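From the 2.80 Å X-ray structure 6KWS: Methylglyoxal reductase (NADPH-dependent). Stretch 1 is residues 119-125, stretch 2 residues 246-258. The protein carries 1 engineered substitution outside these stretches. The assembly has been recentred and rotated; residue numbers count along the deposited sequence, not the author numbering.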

ATOM      1  N   GLU A 119     -17.285  -3.815  13.000  1.00 50.51           N
ATOM      2  CA  GLU A 119     -17.937  -4.791  12.142  1.00 47.76           C
ATOM      3  C   GLU A 119     -17.151  -5.110  10.880  1.00 56.27           C
ATOM      4  O   GLU A 119     -17.354  -6.183  10.295  1.00 53.22           O
ATOM      5  CB  GLU A 119     -19.326  -4.292  11.752  1.00 50.18           C
ATOM      6  CG  GLU A 119     -20.238  -4.133  12.945  1.00 66.79           C
ATOM      7  CD  GLU A 119     -21.187  -2.925  12.830  1.00 77.09           C
ATOM      8  OE1 GLU A 119     -21.556  -2.542  11.691  1.00 73.07           O
ATOM      9  OE2 GLU A 119     -21.556  -2.369  13.892  1.00 72.15           O
ATOM     10  N   LYS A 120     -16.264  -4.217  10.451  1.00 52.20           N
ATOM     11  CA  LYS A 120     -15.479  -4.443   9.250  1.00 50.55           C
ATOM     12  C   LYS A 120     -14.041  -4.049   9.540  1.00 45.79           C
ATOM     13  O   LYS A 120     -13.786  -3.061  10.230  1.00 46.53           O
ATOM     14  CB  LYS A 120     -16.056  -3.673   8.043  1.00 43.17           C
ATOM     15  CG  LYS A 120     -17.195  -4.448   7.364  1.00 45.59           C
ATOM     16  CD  LYS A 120     -18.095  -3.530   6.560  1.00 56.53           C
ATOM     17  CE  LYS A 120     -19.346  -4.234   6.046  1.00 51.48           C
ATOM     18  NZ  LYS A 120     -19.091  -4.818   4.707  1.00 61.84           N
ATOM     19  N   VAL A 121     -13.110  -4.852   9.042  1.00 44.39           N
ATOM     20  CA  VAL A 121     -11.685  -4.613   9.211  1.00 42.25           C
ATOM     21  C   VAL A 121     -11.030  -4.726   7.846  1.00 40.35           C
ATOM     22  O   VAL A 121     -11.235  -5.721   7.142  1.00 41.44           O
ATOM     23  CB  VAL A 121     -11.064  -5.613  10.203  1.00 41.88           C
ATOM     24  CG1 VAL A 121      -9.566  -5.451  10.248  1.00 38.38           C
ATOM     25  CG2 VAL A 121     -11.669  -5.406  11.585  1.00 40.59           C
ATOM     26  N   VAL A 122     -10.256  -3.715   7.463  1.00 38.01           N
ATOM     27  CA  VAL A 122      -9.499  -3.757   6.214  1.00 42.53           C
ATOM     28  C   VAL A 122      -8.009  -3.619   6.518  1.00 39.46           C
ATOM     29  O   VAL A 122      -7.593  -2.694   7.227  1.00 39.65           O
ATOM     30  CB  VAL A 122      -9.963  -2.668   5.236  1.00 42.61           C
ATOM     31  CG1 VAL A 122      -9.262  -2.838   3.887  1.00 38.46           C
ATOM     32  CG2 VAL A 122     -11.483  -2.711   5.094  1.00 37.63           C
ATOM     33  N   ILE A 123      -7.207  -4.536   5.978  1.00 39.29           N
ATOM     34  CA  ILE A 123      -5.762  -4.549   6.187  1.00 40.67           C
ATOM     35  C   ILE A 123      -5.060  -4.378   4.851  1.00 35.86           C
ATOM     36  O   ILE A 123      -5.431  -5.009   3.857  1.00 37.13           O
ATOM     37  CB  ILE A 123      -5.283  -5.848   6.864  1.00 41.37           C
ATOM     38  CG1 ILE A 123      -5.845  -5.946   8.274  1.00 42.59           C
ATOM     39  CG2 ILE A 123      -3.776  -5.880   6.916  1.00 39.55           C
ATOM     40  CD1 ILE A 123      -5.415  -7.187   8.988  1.00 38.81           C
ATOM     41  N   THR A 124      -4.030  -3.542   4.830  1.00 36.11           N
ATOM     42  CA  THR A 124      -3.208  -3.423   3.637  1.00 39.90           C
ATOM     43  C   THR A 124      -2.224  -4.572   3.602  1.00 37.75           C
ATOM     44  O   THR A 124      -1.380  -4.697   4.496  1.00 37.95           O
ATOM     45  CB  THR A 124      -2.442  -2.109   3.606  1.00 37.45           C
ATOM     46  OG1 THR A 124      -3.304  -1.061   4.049  1.00 44.64           O
ATOM     47  CG2 THR A 124      -1.977  -1.823   2.185  1.00 28.88           C
ATOM     48  N   SER A 125      -2.321  -5.396   2.570  1.00 31.20           N
ATOM     49  CA  SER A 125      -1.306  -6.410   2.368  1.00 34.50           C
ATOM     50  C   SER A 125      -0.467  -5.999   1.160  1.00 34.57           C
ATOM     51  O   SER A 125      -0.100  -4.825   1.036  1.00 35.66           O
ATOM     52  CB  SER A 125      -1.957  -7.790   2.221  1.00 33.81           C
ATOM     53  OG  SER A 125      -0.972  -8.806   2.258  1.00 34.63           O
ATOM     54  N   ALA A 246      -9.827   1.884  -2.939  1.00 36.94           N
ATOM     55  CA  ALA A 246     -10.198   0.488  -2.735  1.00 35.74           C
ATOM     56  C   ALA A 246     -10.387   0.184  -1.259  1.00 35.39           C
ATOM     57  O   ALA A 246     -11.318  -0.534  -0.889  1.00 40.65           O
ATOM     58  CB  ALA A 246      -9.155  -0.444  -3.352  1.00 32.28           C
ATOM     59  N   HIS A 247      -9.533   0.739  -0.396  1.00 32.78           N
ATOM     60  CA  HIS A 247      -9.757   0.583   1.038  1.00 38.41           C
ATOM     61  C   HIS A 247     -11.165   0.998   1.431  1.00 42.47           C
ATOM     62  O   HIS A 247     -11.772   0.383   2.317  1.00 39.35           O
ATOM     63  CB  HIS A 247      -8.746   1.393   1.840  1.00 37.57           C
ATOM     64  CG  HIS A 247      -7.410   0.733   1.933  1.00 41.01           C
ATOM     65  ND1 HIS A 247      -6.535   0.667   0.865  1.00 36.82           N
ATOM     66  CD2 HIS A 247      -6.816   0.073   2.951  1.00 37.24           C
ATOM     67  CE1 HIS A 247      -5.454   0.003   1.233  1.00 36.97           C
ATOM     68  NE2 HIS A 247      -5.596  -0.363   2.495  1.00 36.71           N
ATOM     69  N   ILE A 248     -11.703   2.035   0.789  1.00 38.96           N
ATOM     70  CA  ILE A 248     -13.023   2.488   1.192  1.00 40.10           C
ATOM     71  C   ILE A 248     -14.102   1.619   0.574  1.00 45.45           C
ATOM     72  O   ILE A 248     -15.052   1.222   1.257  1.00 47.75           O
ATOM     73  CB  ILE A 248     -13.205   3.969   0.856  1.00 42.36           C
ATOM     74  CG1 ILE A 248     -12.362   4.797   1.823  1.00 39.58           C
ATOM     75  CG2 ILE A 248     -14.684   4.351   0.910  1.00 40.02           C
ATOM     76  CD1 ILE A 248     -11.928   6.136   1.261  1.00 41.16           C
ATOM     77  N   ILE A 249     -13.976   1.283  -0.711  1.00 44.07           N
ATOM     78  CA  ILE A 249     -14.962   0.379  -1.292  1.00 46.83           C
ATOM     79  C   ILE A 249     -14.951  -0.952  -0.550  1.00 47.24           C
ATOM     80  O   ILE A 249     -15.977  -1.635  -0.474  1.00 46.61           O
ATOM     81  CB  ILE A 249     -14.724   0.186  -2.810  1.00 46.41           C
ATOM     82  CG1 ILE A 249     -14.631   1.530  -3.547  1.00 41.33           C
ATOM     83  CG2 ILE A 249     -15.820  -0.670  -3.426  1.00 48.66           C
ATOM     84  CD1 ILE A 249     -15.904   2.324  -3.516  1.00 49.96           C
ATOM     85  N   ALA A 250     -13.823  -1.297   0.076  1.00 45.57           N
ATOM     86  CA  ALA A 250     -13.678  -2.618   0.673  1.00 46.79           C
ATOM     87  C   ALA A 250     -14.609  -2.830   1.860  1.00 51.74           C
ATOM     88  O   ALA A 250     -14.990  -3.976   2.136  1.00 57.09           O
ATOM     89  CB  ALA A 250     -12.232  -2.852   1.102  1.00 44.70           C
ATOM     90  N   PHE A 251     -14.973  -1.771   2.590  1.00 46.75           N
ATOM     91  CA  PHE A 251     -15.952  -1.940   3.657  1.00 47.20           C
ATOM     92  C   PHE A 251     -17.337  -1.388   3.321  1.00 49.43           C
ATOM     93  O   PHE A 251     -18.302  -1.737   4.003  1.00 50.25           O
ATOM     94  CB  PHE A 251     -15.442  -1.321   4.969  1.00 43.56           C
ATOM     95  CG  PHE A 251     -15.422   0.184   4.981  1.00 45.69           C
ATOM     96  CD1 PHE A 251     -16.585   0.918   5.207  1.00 48.86           C
ATOM     97  CD2 PHE A 251     -14.235   0.867   4.810  1.00 43.48           C
ATOM     98  CE1 PHE A 251     -16.571   2.306   5.225  1.00 46.86           C
ATOM     99  CE2 PHE A 251     -14.211   2.250   4.825  1.00 45.77           C
ATOM    100  CZ  PHE A 251     -15.384   2.972   5.040  1.00 46.38           C
ATOM    101  N   GLU A 252     -17.468  -0.550   2.295  1.00 49.76           N
ATOM    102  CA  GLU A 252     -18.782  -0.028   1.935  1.00 48.83           C
ATOM    103  C   GLU A 252     -19.577  -1.016   1.094  1.00 55.66           C
ATOM    104  O   GLU A 252     -20.808  -1.059   1.182  1.00 62.10           O
ATOM    105  CB  GLU A 252     -18.641   1.283   1.163  1.00 52.01           C
ATOM    106  CG  GLU A 252     -18.164   2.483   1.963  1.00 50.24           C
ATOM    107  CD  GLU A 252     -18.244   3.772   1.136  1.00 60.11           C
ATOM    108  OE1 GLU A 252     -17.988   3.716  -0.097  1.00 58.12           O
ATOM    109  OE2 GLU A 252     -18.573   4.838   1.714  1.00 63.53           O
ATOM    110  N   ASN A 253     -18.895  -1.785   0.258  1.00 59.08           N
ATOM    111  CA  ASN A 253     -19.514  -2.856  -0.502  1.00 58.99           C
ATOM    112  C   ASN A 253     -19.529  -4.131   0.335  1.00 62.04           C
ATOM    113  O   ASN A 253     -18.497  -4.552   0.870  1.00 61.10           O
ATOM    114  CB  ASN A 253     -18.757  -3.066  -1.812  1.00 53.37           C
ATOM    115  CG  ASN A 253     -19.297  -4.207  -2.621  1.00 58.38           C
ATOM    116  OD1 ASN A 253     -20.263  -4.866  -2.230  1.00 63.84           O
ATOM    117  ND2 ASN A 253     -18.683  -4.445  -3.776  1.00 56.53           N
ATOM    118  N   GLU A 254     -20.706  -4.746   0.439  1.00 67.60           N
ATOM    119  CA  GLU A 254     -20.835  -5.940   1.265  1.00 65.89           C
ATOM    120  C   GLU A 254     -20.135  -7.139   0.627  1.00 64.19           C
ATOM    121  O   GLU A 254     -19.592  -7.989   1.337  1.00 61.95           O
ATOM    122  CB  GLU A 254     -22.313  -6.249   1.533  1.00 68.97           C
ATOM    123  CG  GLU A 254     -23.185  -5.045   1.976  1.00 76.01           C
ATOM    124  CD  GLU A 254     -23.565  -4.075   0.817  1.00 86.77           C
ATOM    125  OE1 GLU A 254     -23.358  -2.845   0.964  1.00 84.36           O
ATOM    126  OE2 GLU A 254     -24.056  -4.538  -0.246  1.00 79.38           O
ATOM    127  N   ASP A 255     -20.100  -7.223  -0.703  1.00 63.31           N
ATOM    128  CA  ASP A 255     -19.457  -8.410  -1.270  1.00 61.71           C
ATOM    129  C   ASP A 255     -17.944  -8.431  -1.076  1.00 61.71           C
ATOM    130  O   ASP A 255     -17.295  -9.396  -1.494  1.00 60.99           O
ATOM    131  CB  ASP A 255     -19.776  -8.544  -2.758  1.00 62.13           C
ATOM    132  CG  ASP A 255     -21.253  -8.404  -3.054  1.00 74.83           C
ATOM    133  OD1 ASP A 255     -22.075  -8.836  -2.212  1.00 84.70           O
ATOM    134  OD2 ASP A 255     -21.588  -7.862  -4.135  1.00 76.10           O
ATOM    135  N   ALA A 256     -17.360  -7.413  -0.460  1.00 55.81           N
ATOM    136  CA  ALA A 256     -15.926  -7.433  -0.245  1.00 54.01           C
ATOM    137  C   ALA A 256     -15.530  -8.164   1.031  1.00 55.56           C
ATOM    138  O   ALA A 256     -14.328  -8.341   1.260  1.00 57.16           O
ATOM    139  CB  ALA A 256     -15.380  -6.000  -0.232  1.00 53.89           C
ATOM    140  N   LYS A 257     -16.493  -8.613   1.847  1.00 54.72           N
ATOM    141  CA  LYS A 257     -16.175  -9.313   3.090  1.00 53.32           C
ATOM    142  C   LYS A 257     -15.445 -10.622   2.824  1.00 53.44           C
ATOM    143  O   LYS A 257     -15.853 -11.415   1.970  1.00 53.16           O
ATOM    144  CB  LYS A 257     -17.446  -9.598   3.888  1.00 59.06           C
ATOM    145  CG  LYS A 257     -18.397  -8.429   3.960  1.00 63.82           C
ATOM    146  CD  LYS A 257     -19.732  -8.794   4.604  1.00 65.66           C
ATOM    147  CE  LYS A 257     -19.759  -8.331   6.063  1.00 71.57           C
ATOM    148  NZ  LYS A 257     -21.070  -8.610   6.726  1.00 79.88           N
ATOM    149  N   ASN A 258     -14.372 -10.850   3.585  1.00 48.85           N
ATOM    150  CA  ASN A 258     -13.545 -12.052   3.468  1.00 52.03           C
ATOM    151  C   ASN A 258     -12.977 -12.212   2.063  1.00 47.75           C
ATOM    152  O   ASN A 258     -12.768 -13.330   1.594  1.00 48.92           O
ATOM    153  CB  ASN A 258     -14.315 -13.308   3.907  1.00 51.04           C
ATOM    154  CG  ASN A 258     -14.587 -13.311   5.412  1.00 64.48           C
ATOM    155  OD1 ASN A 258     -13.666 -13.509   6.224  1.00 60.53           O
ATOM    156  ND2 ASN A 258     -15.839 -13.019   5.797  1.00 67.69           N
TER

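A strand laid against a helix presents alternate side chains to it, and the pairing of strand 120-124 with helix 246-252 in this reductase illustrates the rule. The two run nearly antiparallel, at 153° between their directions, with axes 8.5 Å apart at closest approach. Lys120 and Val122 point their CA-to-CB bonds toward the helix, while Val121 and Ile123 point away.

Apolar packing fills the middle. Val122 spans about one helical turn: its CG2 lies 4.1 Å from Ala250 CB and 4.2 Å from Phe251 CB, and its CG1 sits 3.9 Å from His247 CD2. The small side chain of Ala250 contributes just a methyl here, and the side chain of Phe251 meets the strand through its CB, its ring leading away.

Polar contacts lie toward the two ends of the strand. Thr124 OG1 and His247 NE2 share a hydrogen bond of 2.9 Å, met at the imidazole edge, where the nitrogen's bonding direction lies in the ring plane; either partner could be the donor. At the other end, Lys120 lays its aliphatic chain along the helix terminus, CD 3.8 Å from Phe251 CB, and its NZ gives a weak hydrogen bond of 3.3 Å to Phe251 O. One long side chain thus combines apolar and polar contact; its NZ also comes within 3.8 Å of Lys257 CG.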